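Local coordinates for alpha-L-arabinofuranosidase B (Aspergillus kawachii, PDB 6SXT), which hydrolyses terminal non-reducing alpha-L-arabinofuranosyl residues from arabinoxylan, arabinan and related plant polysaccharides, and carries a separate arabinose-binding domain, at residues Arg131-Thr136 and Thr169-Thr174; Arg242-Asn245 and Ser250-Thr253; Val338-Tyr343 and Phe445-Asn450. All coordinates share one frame; numbering follows the deposited sequence.

Contact 1 of 3, residues Arg131-Thr136 and Thr169-Thr174; sequences RNNEAT and TSSTDT. With EDO (1,2-ethanediol), chain N.
Asn133 and Thr169 bring the two segments together, their CA atoms 4.7 Å apart, where the chain leaves strand 130-132 and the loop after strand 166-167 begins; only Arg131 and Asn132 are still in a strand. No backbone hydrogen bond crosses, and the join is left to polar side chains. The amide of Asn133 reaches the loop with its nitrogen: ND2 donates to OG of Ser171 at 2.9 Å. This bond is bent, and the hydroxyl lies 20° out of the amide plane. The other end of that amide serves its own segment, since OD1 accepts from NE of Arg131 at 2.8 Å. Gripped at both ends, the amide is fixed in rotation, and asparagine, donor and acceptor on one short stem, suits the place. Arg131 leaves the strand with CG anti to the backbone N (chi1 -166°) and an extended chain that carries its guanidinium past the loop. OG of Ser171 sits over one guanidinium face, 3.4 Å above its plane and toward the rim; this is contact rather than hydrogen bonding, for the NE proton goes to Asn133. The charged end is anchored beyond the segments, with NH2 bonded to the carbonyl oxygens of Glu168 and Gly280. Farther out, CG2 of Thr169 packs 3.6 Å from the carbonyl O of Asn133, while its OG1 makes at most a weak bond to O1 of 1,2-ethanediol. Asn132 OD1 accepts from the backbone N of Glu134, an Asx turn that bends the chain off the strand. The contact thus joins a strand end to an active-site loop of the GH54 catalytic domain, of the concanavalin clan: this loop carries Asp173 into the inhibitor pocket, and Gly280, whose carbonyl O accepts from Arg131, is a substrate-binding residue.

Contact 2 of 3, residues Arg242-Asn245 and Ser250-Thr253; sequences RGAN and SLST
Gly243 and Ser252 form an antiparallel hydrogen-bonded pair between strands 242-245 and 250-253, whose directions lie 147° apart. Gly243 N donates to Ser252 O, and Ser252 N to Gly243 O, both at 2.9 Å. Next along, Arg242 and Thr253 make a non-hydrogen-bonded pair with their side chains on one face of the sheet, where Arg242 NE donates to Thr253 OG1 at 3.0 Å. The hydroxyl stands 27° out of the guanidinium plane, and the bond is bent. These are the two arms of a beta hairpin, strands 238-245 and 250-257, at one end of the large antiparallel sheet of the catalytic domain. The arginine chain is bent at chi3 (74°), which lays its guanidinium across Leu251: CB lies 3.6 Å above one face, toward the rim. Beyond the segments the charge meets Glu305 in a salt bridge through NH1, and Asn306 through NH2, tying the hairpin to helix 302-315. Leucine suits the spot because its apolar chain can cover the guanidinium face and touch that helix while CD2 packs 3.7 Å from the small CB of Ala244. Toward the turn the strands are joined through water: one molecule accepts from Asn245 N and donates to Ser250 O at 2.9 Å.

Contact 3 of 3, residues Val338-Tyr343 and Phe445-Asn450; sequences VTTPGY and FRHYEN
His447 and Thr340 carry the polar part of the contact. NE2 of the imidazole donates to OG1 of the threonine at 2.9 Å, and the hydroxyl lies close to the ring plane, at the ring's edge. The histidine takes the cramped rotamer with CG between its own backbone N and carbonyl carbon (chi1 67°), and this sends the ring from strand 445-448 across to the loop. Thr340 OG1 has a second partner in Asp472, a substrate-binding residue, so the hydroxyl, able to accept and donate at once, sits between the ring N-H and a carboxylate that may polarise it. A water, also at the ring edge, stands 3.1 Å from NE2 and accepts from Thr339 N at 3.0 Å. On its other nitrogen, ND1, the imidazole hydrogen-bonds O1 of a di(hydroxyethyl)ether molecule, probably from the crystallisation liquor, which the backbone N atoms of Glu449 and Asn450 hold as well. His447 and Glu449 are substrate-binding residues of the arabinose-binding domain, a beta-trefoil, and the loop 338-343 meets this histidine at NE2. Apolar packing comes from Val338, whose branches lie against the imidazole: CG2 is over one face, and CG1 approaches NE2 to 3.4 Å. A branched aliphatic residue suits this buried position beside the ring. Tyr343 and Asn450 meet more loosely nearer the surface, where OD1 of the amide comes 3.6 Å from CD2 of the phenol ring, with the planes 66° apart. Within the loop, Tyr343 N donates to Thr340 O at 2.9 Å and closes a type II turn, which sets the spacing of these two residues. Pro341 fits its second position, and Gly342 its third, where phi is 97° and a side chain would collide with the preceding carbonyl.

In the fold
The three contacts follow one another along the chain without touching. Contacts 1 and 2 share the catalytic domain, their centres 29 Å apart. Contact 1 lies beside the active site: the side chain of Arg131 is about 7 Å from the bound inhibitor and about 7 Å from that of the proton donor Asp281, and Asp173 touches the inhibitor. Contact 2 lies away from the annotated sites. Contact 3 belongs to the arabinose-binding domain, with its centre 43 Å from that of contact 1 and 49 Å from that of contact 2, on the opposite side of the chain's centre from the latter. The catalytic pocket and the sugar-binding residues of contact 3 lie in different domains.

Contact 1 of 3, residues Arg131-Thr136 and Thr169-Thr174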
ATOM      1  N   ARG A 131     -10.368   8.035  -3.354  1.00 15.16           N
ATOM      2  CA  ARG A 131     -11.602   8.061  -4.173  1.00 16.25           C
ATOM      3  C   ARG A 131     -11.765   9.373  -4.875  1.00 16.45           C
ATOM      4  O   ARG A 131     -11.228  10.406  -4.388  1.00 16.07           O
ATOM      5  CB  ARG A 131     -12.803   7.791  -3.256  1.00 17.33           C
ATOM      6  CG  ARG A 131     -14.096   7.451  -3.940  1.00 18.37           C
ATOM      7  CD  ARG A 131     -15.104   6.810  -2.964  1.00 18.21           C
ATOM      8  NE  ARG A 131     -16.126   6.153  -3.714  1.00 17.26           N
ATOM      9  CZ  ARG A 131     -16.606   4.964  -3.469  1.00 17.77           C
ATOM     10  NH1 ARG A 131     -16.247   4.308  -2.372  1.00 18.88           N
ATOM     11  NH2 ARG A 131     -17.453   4.414  -4.304  1.00 18.44           N
ATOM     12  N   ASN A 132     -12.552   9.340  -5.943  1.00 17.04           N
ATOM     13  CA  ASN A 132     -13.071  10.580  -6.581  1.00 17.84           C
ATOM     14  C   ASN A 132     -14.499  10.249  -7.005  1.00 17.88           C
ATOM     15  O   ASN A 132     -14.653   9.450  -7.910  1.00 17.97           O
ATOM     16  CB  ASN A 132     -12.238  11.078  -7.735  1.00 17.49           C
ATOM     17  CG  ASN A 132     -12.714  12.439  -8.230  1.00 19.46           C
ATOM     18  OD1 ASN A 132     -13.917  12.686  -8.278  1.00 22.62           O
ATOM     19  ND2 ASN A 132     -11.798  13.326  -8.541  1.00 17.70           N
ATOM     20  N   ASN A 133     -15.488  10.795  -6.287  1.00 17.62           N
ATOM     21  CA  ASN A 133     -16.913  10.581  -6.613  1.00 18.74           C
ATOM     22  C   ASN A 133     -17.461  11.653  -7.560  1.00 21.49           C
ATOM     23  O   ASN A 133     -18.671  11.574  -7.863  1.00 23.08           O
ATOM     24  CB  ASN A 133     -17.726  10.489  -5.335  1.00 18.88           C
ATOM     25  CG  ASN A 133     -17.528   9.175  -4.620  1.00 20.31           C
ATOM     26  OD1 ASN A 133     -17.258   8.151  -5.249  1.00 19.36           O
ATOM     27  ND2 ASN A 133     -17.674   9.171  -3.297  1.00 20.35           N
ATOM     28  N   GLU A 134     -16.654  12.598  -7.987  1.00 19.71           N
ATOM     29  CA  GLU A 134     -17.079  13.666  -8.932  1.00 21.86           C
ATOM     30  C   GLU A 134     -16.261  13.614 -10.224  1.00 21.28           C
ATOM     31  O   GLU A 134     -15.710  14.628 -10.651  1.00 24.12           O
ATOM     32  CB  GLU A 134     -16.954  15.003  -8.209  1.00 25.61           C
ATOM     33  CG  GLU A 134     -17.853  15.062  -6.979  1.00 33.58           C
ATOM     34  CD  GLU A 134     -17.761  16.335  -6.140  1.00 51.13           C
ATOM     35  OE1 GLU A 134     -16.935  17.217  -6.464  1.00 59.61           O
ATOM     36  OE2 GLU A 134     -18.519  16.440  -5.156  1.00 70.75           O
ATOM     37  N   ALA A 135     -16.015  12.417 -10.719  1.00 21.81           N
ATOM     38  CA  ALA A 135     -15.110  12.185 -11.845  1.00 20.91           C
ATOM     39  C   ALA A 135     -15.798  12.538 -13.142  1.00 23.60           C
ATOM     40  O   ALA A 135     -17.043  12.408 -13.226  1.00 28.72           O
ATOM     41  CB  ALA A 135     -14.657  10.737 -11.867  1.00 23.01           C
ATOM     42  N   THR A 136     -15.040  13.028 -14.080  1.00 20.70           N
ATOM     43  CA  THR A 136     -15.614  13.354 -15.401  1.00 23.71           C
ATOM     44  C   THR A 136     -14.848  12.629 -16.484  1.00 24.68           C
ATOM     45  O   THR A 136     -13.639  12.351 -16.374  1.00 22.82           O
ATOM     46  CB  THR A 136     -15.751  14.870 -15.514  1.00 32.20           C
ATOM     47  OG1 THR A 136     -14.432  15.343 -15.448  1.00 31.40           O
ATOM     48  CG2 THR A 136     -16.524  15.502 -14.379  1.00 35.89           C
ATOM     49  N   THR A 169     -20.946   6.477  -7.202  1.00 19.50           N
ATOM     50  CA  THR A 169     -20.716   7.855  -6.748  1.00 19.78           C
ATOM     51  C   THR A 169     -21.188   8.075  -5.321  1.00 21.29           C
ATOM     52  O   THR A 169     -20.768   9.060  -4.733  1.00 21.23           O
ATOM     53  CB  THR A 169     -21.369   8.871  -7.678  1.00 23.08           C
ATOM     54  OG1 THR A 169     -22.759   8.541  -7.785  1.00 23.70           O
ATOM     55  CG2 THR A 169     -20.761   8.862  -9.050  1.00 24.17           C
ATOM     56  N   SER A 170     -22.044   7.214  -4.784  1.00 21.11           N
ATOM     57  CA  SER A 170     -22.560   7.348  -3.406  1.00 21.61           C
ATOM     58  C   SER A 170     -21.657   6.717  -2.348  1.00 21.88           C
ATOM     59  O   SER A 170     -22.001   6.780  -1.153  1.00 22.02           O
ATOM     60  CB  SER A 170     -23.943   6.756  -3.338  1.00 21.68           C
ATOM     61  OG  SER A 170     -23.909   5.379  -3.655  1.00 23.58           O
ATOM     62  N   SER A 171     -20.630   5.928  -2.736  1.00 21.08           N
ATOM     63  CA  SER A 171     -19.825   5.135  -1.805  1.00 20.82           C
ATOM     64  C   SER A 171     -20.672   4.034  -1.164  1.00 20.60           C
ATOM     65  O   SER A 171     -20.305   3.533  -0.094  1.00 20.49           O
ATOM     66  CB  SER A 171     -19.128   5.970  -0.778  1.00 22.52           C
ATOM     67  OG  SER A 171     -18.478   7.099  -1.374  1.00 22.69           O
ATOM     68  N   THR A 172     -21.769   3.638  -1.815  1.00 21.69           N
ATOM     69  CA  THR A 172     -22.614   2.537  -1.304  1.00 21.72           C
ATOM     70  C   THR A 172     -22.872   1.504  -2.392  1.00 20.53           C
ATOM     71  O   THR A 172     -22.638   1.769  -3.585  1.00 21.74           O
ATOM     72  CB  THR A 172     -23.980   3.064  -0.774  1.00 21.87           C
ATOM     73  OG1 THR A 172     -24.784   3.465  -1.880  1.00 24.01           O
ATOM     74  CG2 THR A 172     -23.792   4.202   0.207  1.00 23.84           C
ATOM     75  N   ASP A 173     -23.296   0.315  -1.957  1.00 21.90           N
ATOM     76  CA  ASP A 173     -23.640  -0.803  -2.870  1.00 21.77           C
ATOM     77  C   ASP A 173     -24.989  -0.509  -3.520  1.00 23.25           C
ATOM     78  O   ASP A 173     -26.012  -0.687  -2.838  1.00 24.73           O
ATOM     79  CB  ASP A 173     -23.624  -2.110  -2.099  1.00 23.63           C
ATOM     80  CG  ASP A 173     -23.880  -3.343  -2.939  1.00 27.08           C
ATOM     81  OD1 ASP A 173     -24.366  -3.201  -4.086  1.00 28.01           O
ATOM     82  OD2 ASP A 173     -23.665  -4.445  -2.380  1.00 30.01           O
ATOM     83  N   THR A 174     -24.990  -0.114  -4.769  1.00 21.84           N
ATOM     84  CA  THR A 174     -26.191   0.146  -5.585  1.00 21.99           C
ATOM     85  C   THR A 174     -26.500  -1.021  -6.511  1.00 23.95           C
ATOM     86  O   THR A 174     -27.367  -0.851  -7.384  1.00 27.09           O
ATOM     87  CB  THR A 174     -26.040   1.482  -6.298  1.00 25.37           C
ATOM     88  OG1 THR A 174     -24.849   1.404  -7.099  1.00 24.35           O
ATOM     89  CG2 THR A 174     -25.944   2.614  -5.305  1.00 26.38           C
TER
HETATM   90  C1  EDO N 514     -25.073   7.831 -11.706  1.00 51.55           C
HETATM   91  O1  EDO N 514     -24.793   7.873 -10.335  1.00 47.45           O
HETATM   92  C2  EDO N 514     -23.910   8.230 -12.547  1.00 52.07           C
HETATM   93  O2  EDO N 514     -24.219   8.185 -13.950  1.00 60.16           O

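Contact 2 of 3, residues Arg242-Asn245 and Ser250-Thr253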
ATOM      1  N   ARG A 242      -6.213  -9.356 -18.267  1.00 15.60           N
ATOM      2  CA  ARG A 242      -4.874  -9.692 -18.781  1.00 15.38           C
ATOM      3  C   ARG A 242      -3.849  -9.374 -17.690  1.00 17.12           C
ATOM      4  O   ARG A 242      -4.078  -8.426 -16.920  1.00 16.56           O
ATOM      5  CB  ARG A 242      -4.598  -8.890 -20.048  1.00 16.38           C
ATOM      6  CG  ARG A 242      -5.628  -9.112 -21.129  1.00 16.70           C
ATOM      7  CD  ARG A 242      -5.319  -8.393 -22.423  1.00 17.89           C
ATOM      8  NE  ARG A 242      -4.225  -9.033 -23.154  1.00 17.17           N
ATOM      9  CZ  ARG A 242      -3.403  -8.417 -23.991  1.00 17.35           C
ATOM     10  NH1 ARG A 242      -3.466  -7.121 -24.215  1.00 17.85           N
ATOM     11  NH2 ARG A 242      -2.480  -9.142 -24.598  1.00 16.97           N
ATOM     12  N   GLY A 243      -2.778 -10.127 -17.634  1.00 16.24           N
ATOM     13  CA  GLY A 243      -1.774  -9.962 -16.591  1.00 18.26           C
ATOM     14  C   GLY A 243      -0.396 -10.164 -17.180  1.00 16.00           C
ATOM     15  O   GLY A 243      -0.200 -10.947 -18.100  1.00 16.34           O
ATOM     16  N   ALA A 244       0.563  -9.521 -16.577  1.00 16.29           N
ATOM     17  CA  ALA A 244       1.994  -9.628 -16.958  1.00 15.21           C
ATOM     18  C   ALA A 244       2.849  -9.412 -15.737  1.00 16.80           C
ATOM     19  O   ALA A 244       2.411  -8.788 -14.756  1.00 16.75           O
ATOM     20  CB  ALA A 244       2.388  -8.608 -17.983  1.00 16.40           C
ATOM     21  N   ASN A 245       4.105  -9.897 -15.829  1.00 15.78           N
ATOM     22  CA  ASN A 245       5.210  -9.399 -14.988  1.00 15.52           C
ATOM     23  C   ASN A 245       5.557  -8.014 -15.480  1.00 15.32           C
ATOM     24  O   ASN A 245       5.947  -7.844 -16.609  1.00 15.90           O
ATOM     25  CB  ASN A 245       6.396 -10.354 -15.160  1.00 15.38           C
ATOM     26  CG  ASN A 245       7.533 -10.005 -14.219  1.00 16.84           C
ATOM     27  OD1 ASN A 245       7.564  -8.911 -13.657  1.00 16.85           O
ATOM     28  ND2 ASN A 245       8.525 -10.902 -14.145  1.00 20.71           N
ATOM     29  N   SER A 250       5.399 -10.178 -21.670  1.00 17.93           N
ATOM     30  CA  SER A 250       4.152  -9.693 -22.284  1.00 18.10           C
ATOM     31  C   SER A 250       2.957  -9.997 -21.373  1.00 16.67           C
ATOM     32  O   SER A 250       3.088 -10.758 -20.426  1.00 18.06           O
ATOM     33  CB  SER A 250       4.006 -10.273 -23.711  1.00 25.10           C
ATOM     34  OG  SER A 250       4.241 -11.646 -23.664  1.00 33.93           O
ATOM     35  N   LEU A 251       1.840  -9.362 -21.732  1.00 17.20           N
ATOM     36  CA  LEU A 251       0.510  -9.676 -21.164  1.00 18.08           C
ATOM     37  C   LEU A 251       0.039 -11.022 -21.703  1.00 19.51           C
ATOM     38  O   LEU A 251       0.208 -11.295 -22.912  1.00 21.97           O
ATOM     39  CB  LEU A 251      -0.492  -8.610 -21.556  1.00 17.75           C
ATOM     40  CG  LEU A 251      -0.314  -7.271 -20.843  1.00 17.39           C
ATOM     41  CD1 LEU A 251      -1.018  -6.141 -21.597  1.00 20.03           C
ATOM     42  CD2 LEU A 251      -0.788  -7.305 -19.418  1.00 18.75           C
ATOM     43  N   SER A 252      -0.572 -11.797 -20.834  1.00 16.17           N
ATOM     44  CA  SER A 252      -1.344 -13.001 -21.214  1.00 16.62           C
ATOM     45  C   SER A 252      -2.799 -12.726 -20.872  1.00 17.87           C
ATOM     46  O   SER A 252      -3.095 -11.947 -19.926  1.00 16.88           O
ATOM     47  CB  SER A 252      -0.866 -14.192 -20.526  1.00 19.89           C
ATOM     48  OG  SER A 252       0.454 -14.496 -20.950  1.00 22.47           O
ATOM     49  N   THR A 253      -3.717 -13.318 -21.628  1.00 16.09           N
ATOM     50  CA  THR A 253      -5.145 -13.105 -21.409  1.00 15.96           C
ATOM     51  C   THR A 253      -5.687 -14.247 -20.559  1.00 19.14           C
ATOM     52  O   THR A 253      -5.555 -15.419 -20.960  1.00 20.32           O
ATOM     53  CB  THR A 253      -5.876 -12.930 -22.737  1.00 16.84           C
ATOM     54  OG1 THR A 253      -5.326 -11.789 -23.388  1.00 17.85           O
ATOM     55  CG2 THR A 253      -7.360 -12.790 -22.510  1.00 17.77           C
TER
HETATM   56  O   HOH W   1       2.187 -13.152 -19.361  1.00 27.65           O
HETATM   57  O   HOH W   2       5.067 -10.977 -18.379  1.00 19.04           O

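Contact 3 of 3, residues Val338-Tyr343 and Phe445-Asn450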
ATOM      1  N   VAL A 338      15.458   4.406  25.250  1.00 19.93           N
ATOM      2  CA  VAL A 338      14.592   5.594  25.065  1.00 21.60           C
ATOM      3  C   VAL A 338      15.441   6.852  24.976  1.00 22.41           C
ATOM      4  O   VAL A 338      16.456   6.984  25.724  1.00 22.21           O
ATOM      5  CB  VAL A 338      13.565   5.660  26.187  1.00 20.20           C
ATOM      6  CG1 VAL A 338      12.797   6.945  26.185  1.00 21.70           C
ATOM      7  CG2 VAL A 338      12.600   4.503  26.128  1.00 20.02           C
ATOM      8  N   THR A 339      15.080   7.782  24.086  1.00 22.15           N
ATOM      9  CA  THR A 339      15.872   9.018  23.887  1.00 22.38           C
ATOM     10  C   THR A 339      15.056  10.232  24.289  1.00 20.80           C
ATOM     11  O   THR A 339      15.637  11.329  24.295  1.00 24.50           O
ATOM     12  CB  THR A 339      16.411   9.153  22.449  1.00 22.27           C
ATOM     13  OG1 THR A 339      15.282   9.388  21.588  1.00 21.62           O
ATOM     14  CG2 THR A 339      17.229   7.968  22.030  1.00 22.34           C
ATOM     15  N   THR A 340      13.818  10.079  24.653  1.00 20.87           N
ATOM     16  CA  THR A 340      12.926  11.169  25.039  1.00 22.33           C
ATOM     17  C   THR A 340      13.463  11.766  26.335  1.00 26.76           C
ATOM     18  O   THR A 340      13.600  11.039  27.328  1.00 24.60           O
ATOM     19  CB  THR A 340      11.508  10.689  25.238  1.00 22.55           C
ATOM     20  OG1 THR A 340      11.034  10.082  24.014  1.00 22.61           O
ATOM     21  CG2 THR A 340      10.595  11.814  25.660  1.00 24.39           C
ATOM     22  N   PRO A 341      13.738  13.073  26.375  1.00 25.30           N
ATOM     23  CA  PRO A 341      14.211  13.695  27.622  1.00 27.58           C
ATOM     24  C   PRO A 341      13.237  13.395  28.766  1.00 25.19           C
ATOM     25  O   PRO A 341      11.993  13.517  28.653  1.00 25.46           O
ATOM     26  CB  PRO A 341      14.276  15.204  27.272  1.00 28.66           C
ATOM     27  CG  PRO A 341      14.538  15.183  25.773  1.00 28.70           C
ATOM     28  CD  PRO A 341      13.662  14.042  25.264  1.00 27.14           C
ATOM     29  N   GLY A 342      13.825  12.996  29.907  1.00 27.05           N
ATOM     30  CA  GLY A 342      13.046  12.601  31.100  1.00 28.82           C
ATOM     31  C   GLY A 342      12.871  11.101  31.208  1.00 28.27           C
ATOM     32  O   GLY A 342      12.327  10.672  32.220  1.00 27.93           O
ATOM     33  N   TYR A 343      13.215  10.343  30.157  1.00 26.57           N
ATOM     34  CA  TYR A 343      12.979   8.885  30.067  1.00 25.99           C
ATOM     35  C   TYR A 343      14.227   8.190  29.551  1.00 22.95           C
ATOM     36  O   TYR A 343      14.181   6.976  29.187  1.00 24.35           O
ATOM     37  CB  TYR A 343      11.734   8.619  29.213  1.00 25.82           C
ATOM     38  CG  TYR A 343      10.493   9.328  29.657  1.00 25.87           C
ATOM     39  CD1 TYR A 343      10.208  10.615  29.223  1.00 29.11           C
ATOM     40  CD2 TYR A 343       9.617   8.746  30.548  1.00 27.44           C
ATOM     41  CE1 TYR A 343       9.066  11.277  29.645  1.00 31.67           C
ATOM     42  CE2 TYR A 343       8.460   9.381  30.971  1.00 30.32           C
ATOM     43  CZ  TYR A 343       8.212  10.673  30.547  1.00 32.76           C
ATOM     44  OH  TYR A 343       7.074  11.308  30.935  1.00 32.52           O
ATOM     45  N   PHE A 445       7.306   2.011  16.145  1.00 18.89           N
ATOM     46  CA  PHE A 445       7.541   1.796  17.611  1.00 18.07           C
ATOM     47  C   PHE A 445       7.441   3.155  18.300  1.00 18.25           C
ATOM     48  O   PHE A 445       8.179   4.086  17.908  1.00 18.53           O
ATOM     49  CB  PHE A 445       8.915   1.237  17.948  1.00 19.76           C
ATOM     50  CG  PHE A 445       9.114  -0.260  17.897  1.00 19.40           C
ATOM     51  CD1 PHE A 445       8.596  -1.076  16.909  1.00 17.82           C
ATOM     52  CD2 PHE A 445       9.864  -0.863  18.901  1.00 19.26           C
ATOM     53  CE1 PHE A 445       8.867  -2.432  16.871  1.00 17.75           C
ATOM     54  CE2 PHE A 445      10.125  -2.214  18.879  1.00 19.78           C
ATOM     55  CZ  PHE A 445       9.606  -3.000  17.888  1.00 19.80           C
ATOM     56  N   ARG A 446       6.592   3.288  19.310  1.00 17.14           N
ATOM     57  CA  ARG A 446       6.399   4.574  20.006  1.00 17.99           C
ATOM     58  C   ARG A 446       6.049   4.277  21.466  1.00 18.40           C
ATOM     59  O   ARG A 446       5.070   3.540  21.690  1.00 19.43           O
ATOM     60  CB  ARG A 446       5.288   5.404  19.338  1.00 19.11           C
ATOM     61  CG  ARG A 446       5.153   6.833  19.882  1.00 18.57           C
ATOM     62  CD  ARG A 446       4.062   6.993  20.965  1.00 19.67           C
ATOM     63  NE  ARG A 446       4.248   8.330  21.502  1.00 20.03           N
ATOM     64  CZ  ARG A 446       3.728   9.434  20.961  1.00 22.14           C
ATOM     65  NH1 ARG A 446       2.771   9.353  20.060  1.00 21.55           N
ATOM     66  NH2 ARG A 446       4.137  10.614  21.409  1.00 23.83           N
ATOM     67  N   HIS A 447       6.814   4.852  22.397  1.00 19.52           N
ATOM     68  CA  HIS A 447       6.473   4.721  23.841  1.00 20.02           C
ATOM     69  C   HIS A 447       5.489   5.840  24.223  1.00 20.65           C
ATOM     70  O   HIS A 447       5.620   7.014  23.798  1.00 21.21           O
ATOM     71  CB  HIS A 447       7.697   4.588  24.749  1.00 20.88           C
ATOM     72  CG  HIS A 447       8.539   5.796  24.807  1.00 20.25           C
ATOM     73  ND1 HIS A 447       8.243   6.798  25.711  1.00 21.70           N
ATOM     74  CD2 HIS A 447       9.580   6.231  24.053  1.00 22.42           C
ATOM     75  CE1 HIS A 447       9.115   7.766  25.551  1.00 22.42           C
ATOM     76  NE2 HIS A 447       9.920   7.465  24.528  1.00 22.13           N
ATOM     77  N   TYR A 448       4.481   5.454  24.987  1.00 21.21           N
ATOM     78  CA  TYR A 448       3.416   6.354  25.464  1.00 21.43           C
ATOM     79  C   TYR A 448       2.975   5.830  26.845  1.00 21.13           C
ATOM     80  O   TYR A 448       2.475   4.707  26.946  1.00 22.88           O
ATOM     81  CB  TYR A 448       2.257   6.422  24.468  1.00 21.60           C
ATOM     82  CG  TYR A 448       1.203   7.434  24.829  1.00 21.07           C
ATOM     83  CD1 TYR A 448       1.318   8.749  24.433  1.00 24.00           C
ATOM     84  CD2 TYR A 448       0.105   7.049  25.570  1.00 24.65           C
ATOM     85  CE1 TYR A 448       0.332   9.674  24.755  1.00 25.53           C
ATOM     86  CE2 TYR A 448      -0.883   7.962  25.901  1.00 28.20           C
ATOM     87  CZ  TYR A 448      -0.755   9.275  25.494  1.00 28.68           C
ATOM     88  OH  TYR A 448      -1.722  10.182  25.817  1.00 33.16           O
ATOM     89  N   GLU A 449       3.188   6.680  27.848  1.00 23.41           N
ATOM     90  CA  GLU A 449       3.004   6.314  29.290  1.00 24.22           C
ATOM     91  C   GLU A 449       3.802   5.027  29.560  1.00 23.49           C
ATOM     92  O   GLU A 449       3.284   4.123  30.233  1.00 24.26           O
ATOM     93  CB  GLU A 449       1.517   6.234  29.612  1.00 28.94           C
ATOM     94  CG  GLU A 449       0.850   7.601  29.500  1.00 32.61           C
ATOM     95  CD  GLU A 449      -0.597   7.693  29.948  1.00 40.25           C
ATOM     96  OE1 GLU A 449      -1.220   6.673  30.174  1.00 45.72           O
ATOM     97  OE2 GLU A 449      -1.083   8.807  30.073  1.00 53.83           O
ATOM     98  N   ASN A 450       5.010   4.929  29.010  1.00 22.29           N
ATOM     99  CA  ASN A 450       5.932   3.806  29.235  1.00 22.36           C
ATOM    100  C   ASN A 450       5.410   2.475  28.714  1.00 21.75           C
ATOM    101  O   ASN A 450       5.922   1.439  29.139  1.00 21.87           O
ATOM    102  CB  ASN A 450       6.283   3.738  30.735  1.00 23.49           C
ATOM    103  CG  ASN A 450       6.909   5.028  31.211  1.00 26.92           C
ATOM    104  OD1 ASN A 450       7.590   5.717  30.463  1.00 26.27           O
ATOM    105  ND2 ASN A 450       6.782   5.321  32.505  1.00 27.65           N
TER
HETATM  106  O   HOH W   3      12.438   7.481  22.737  1.00 19.97           O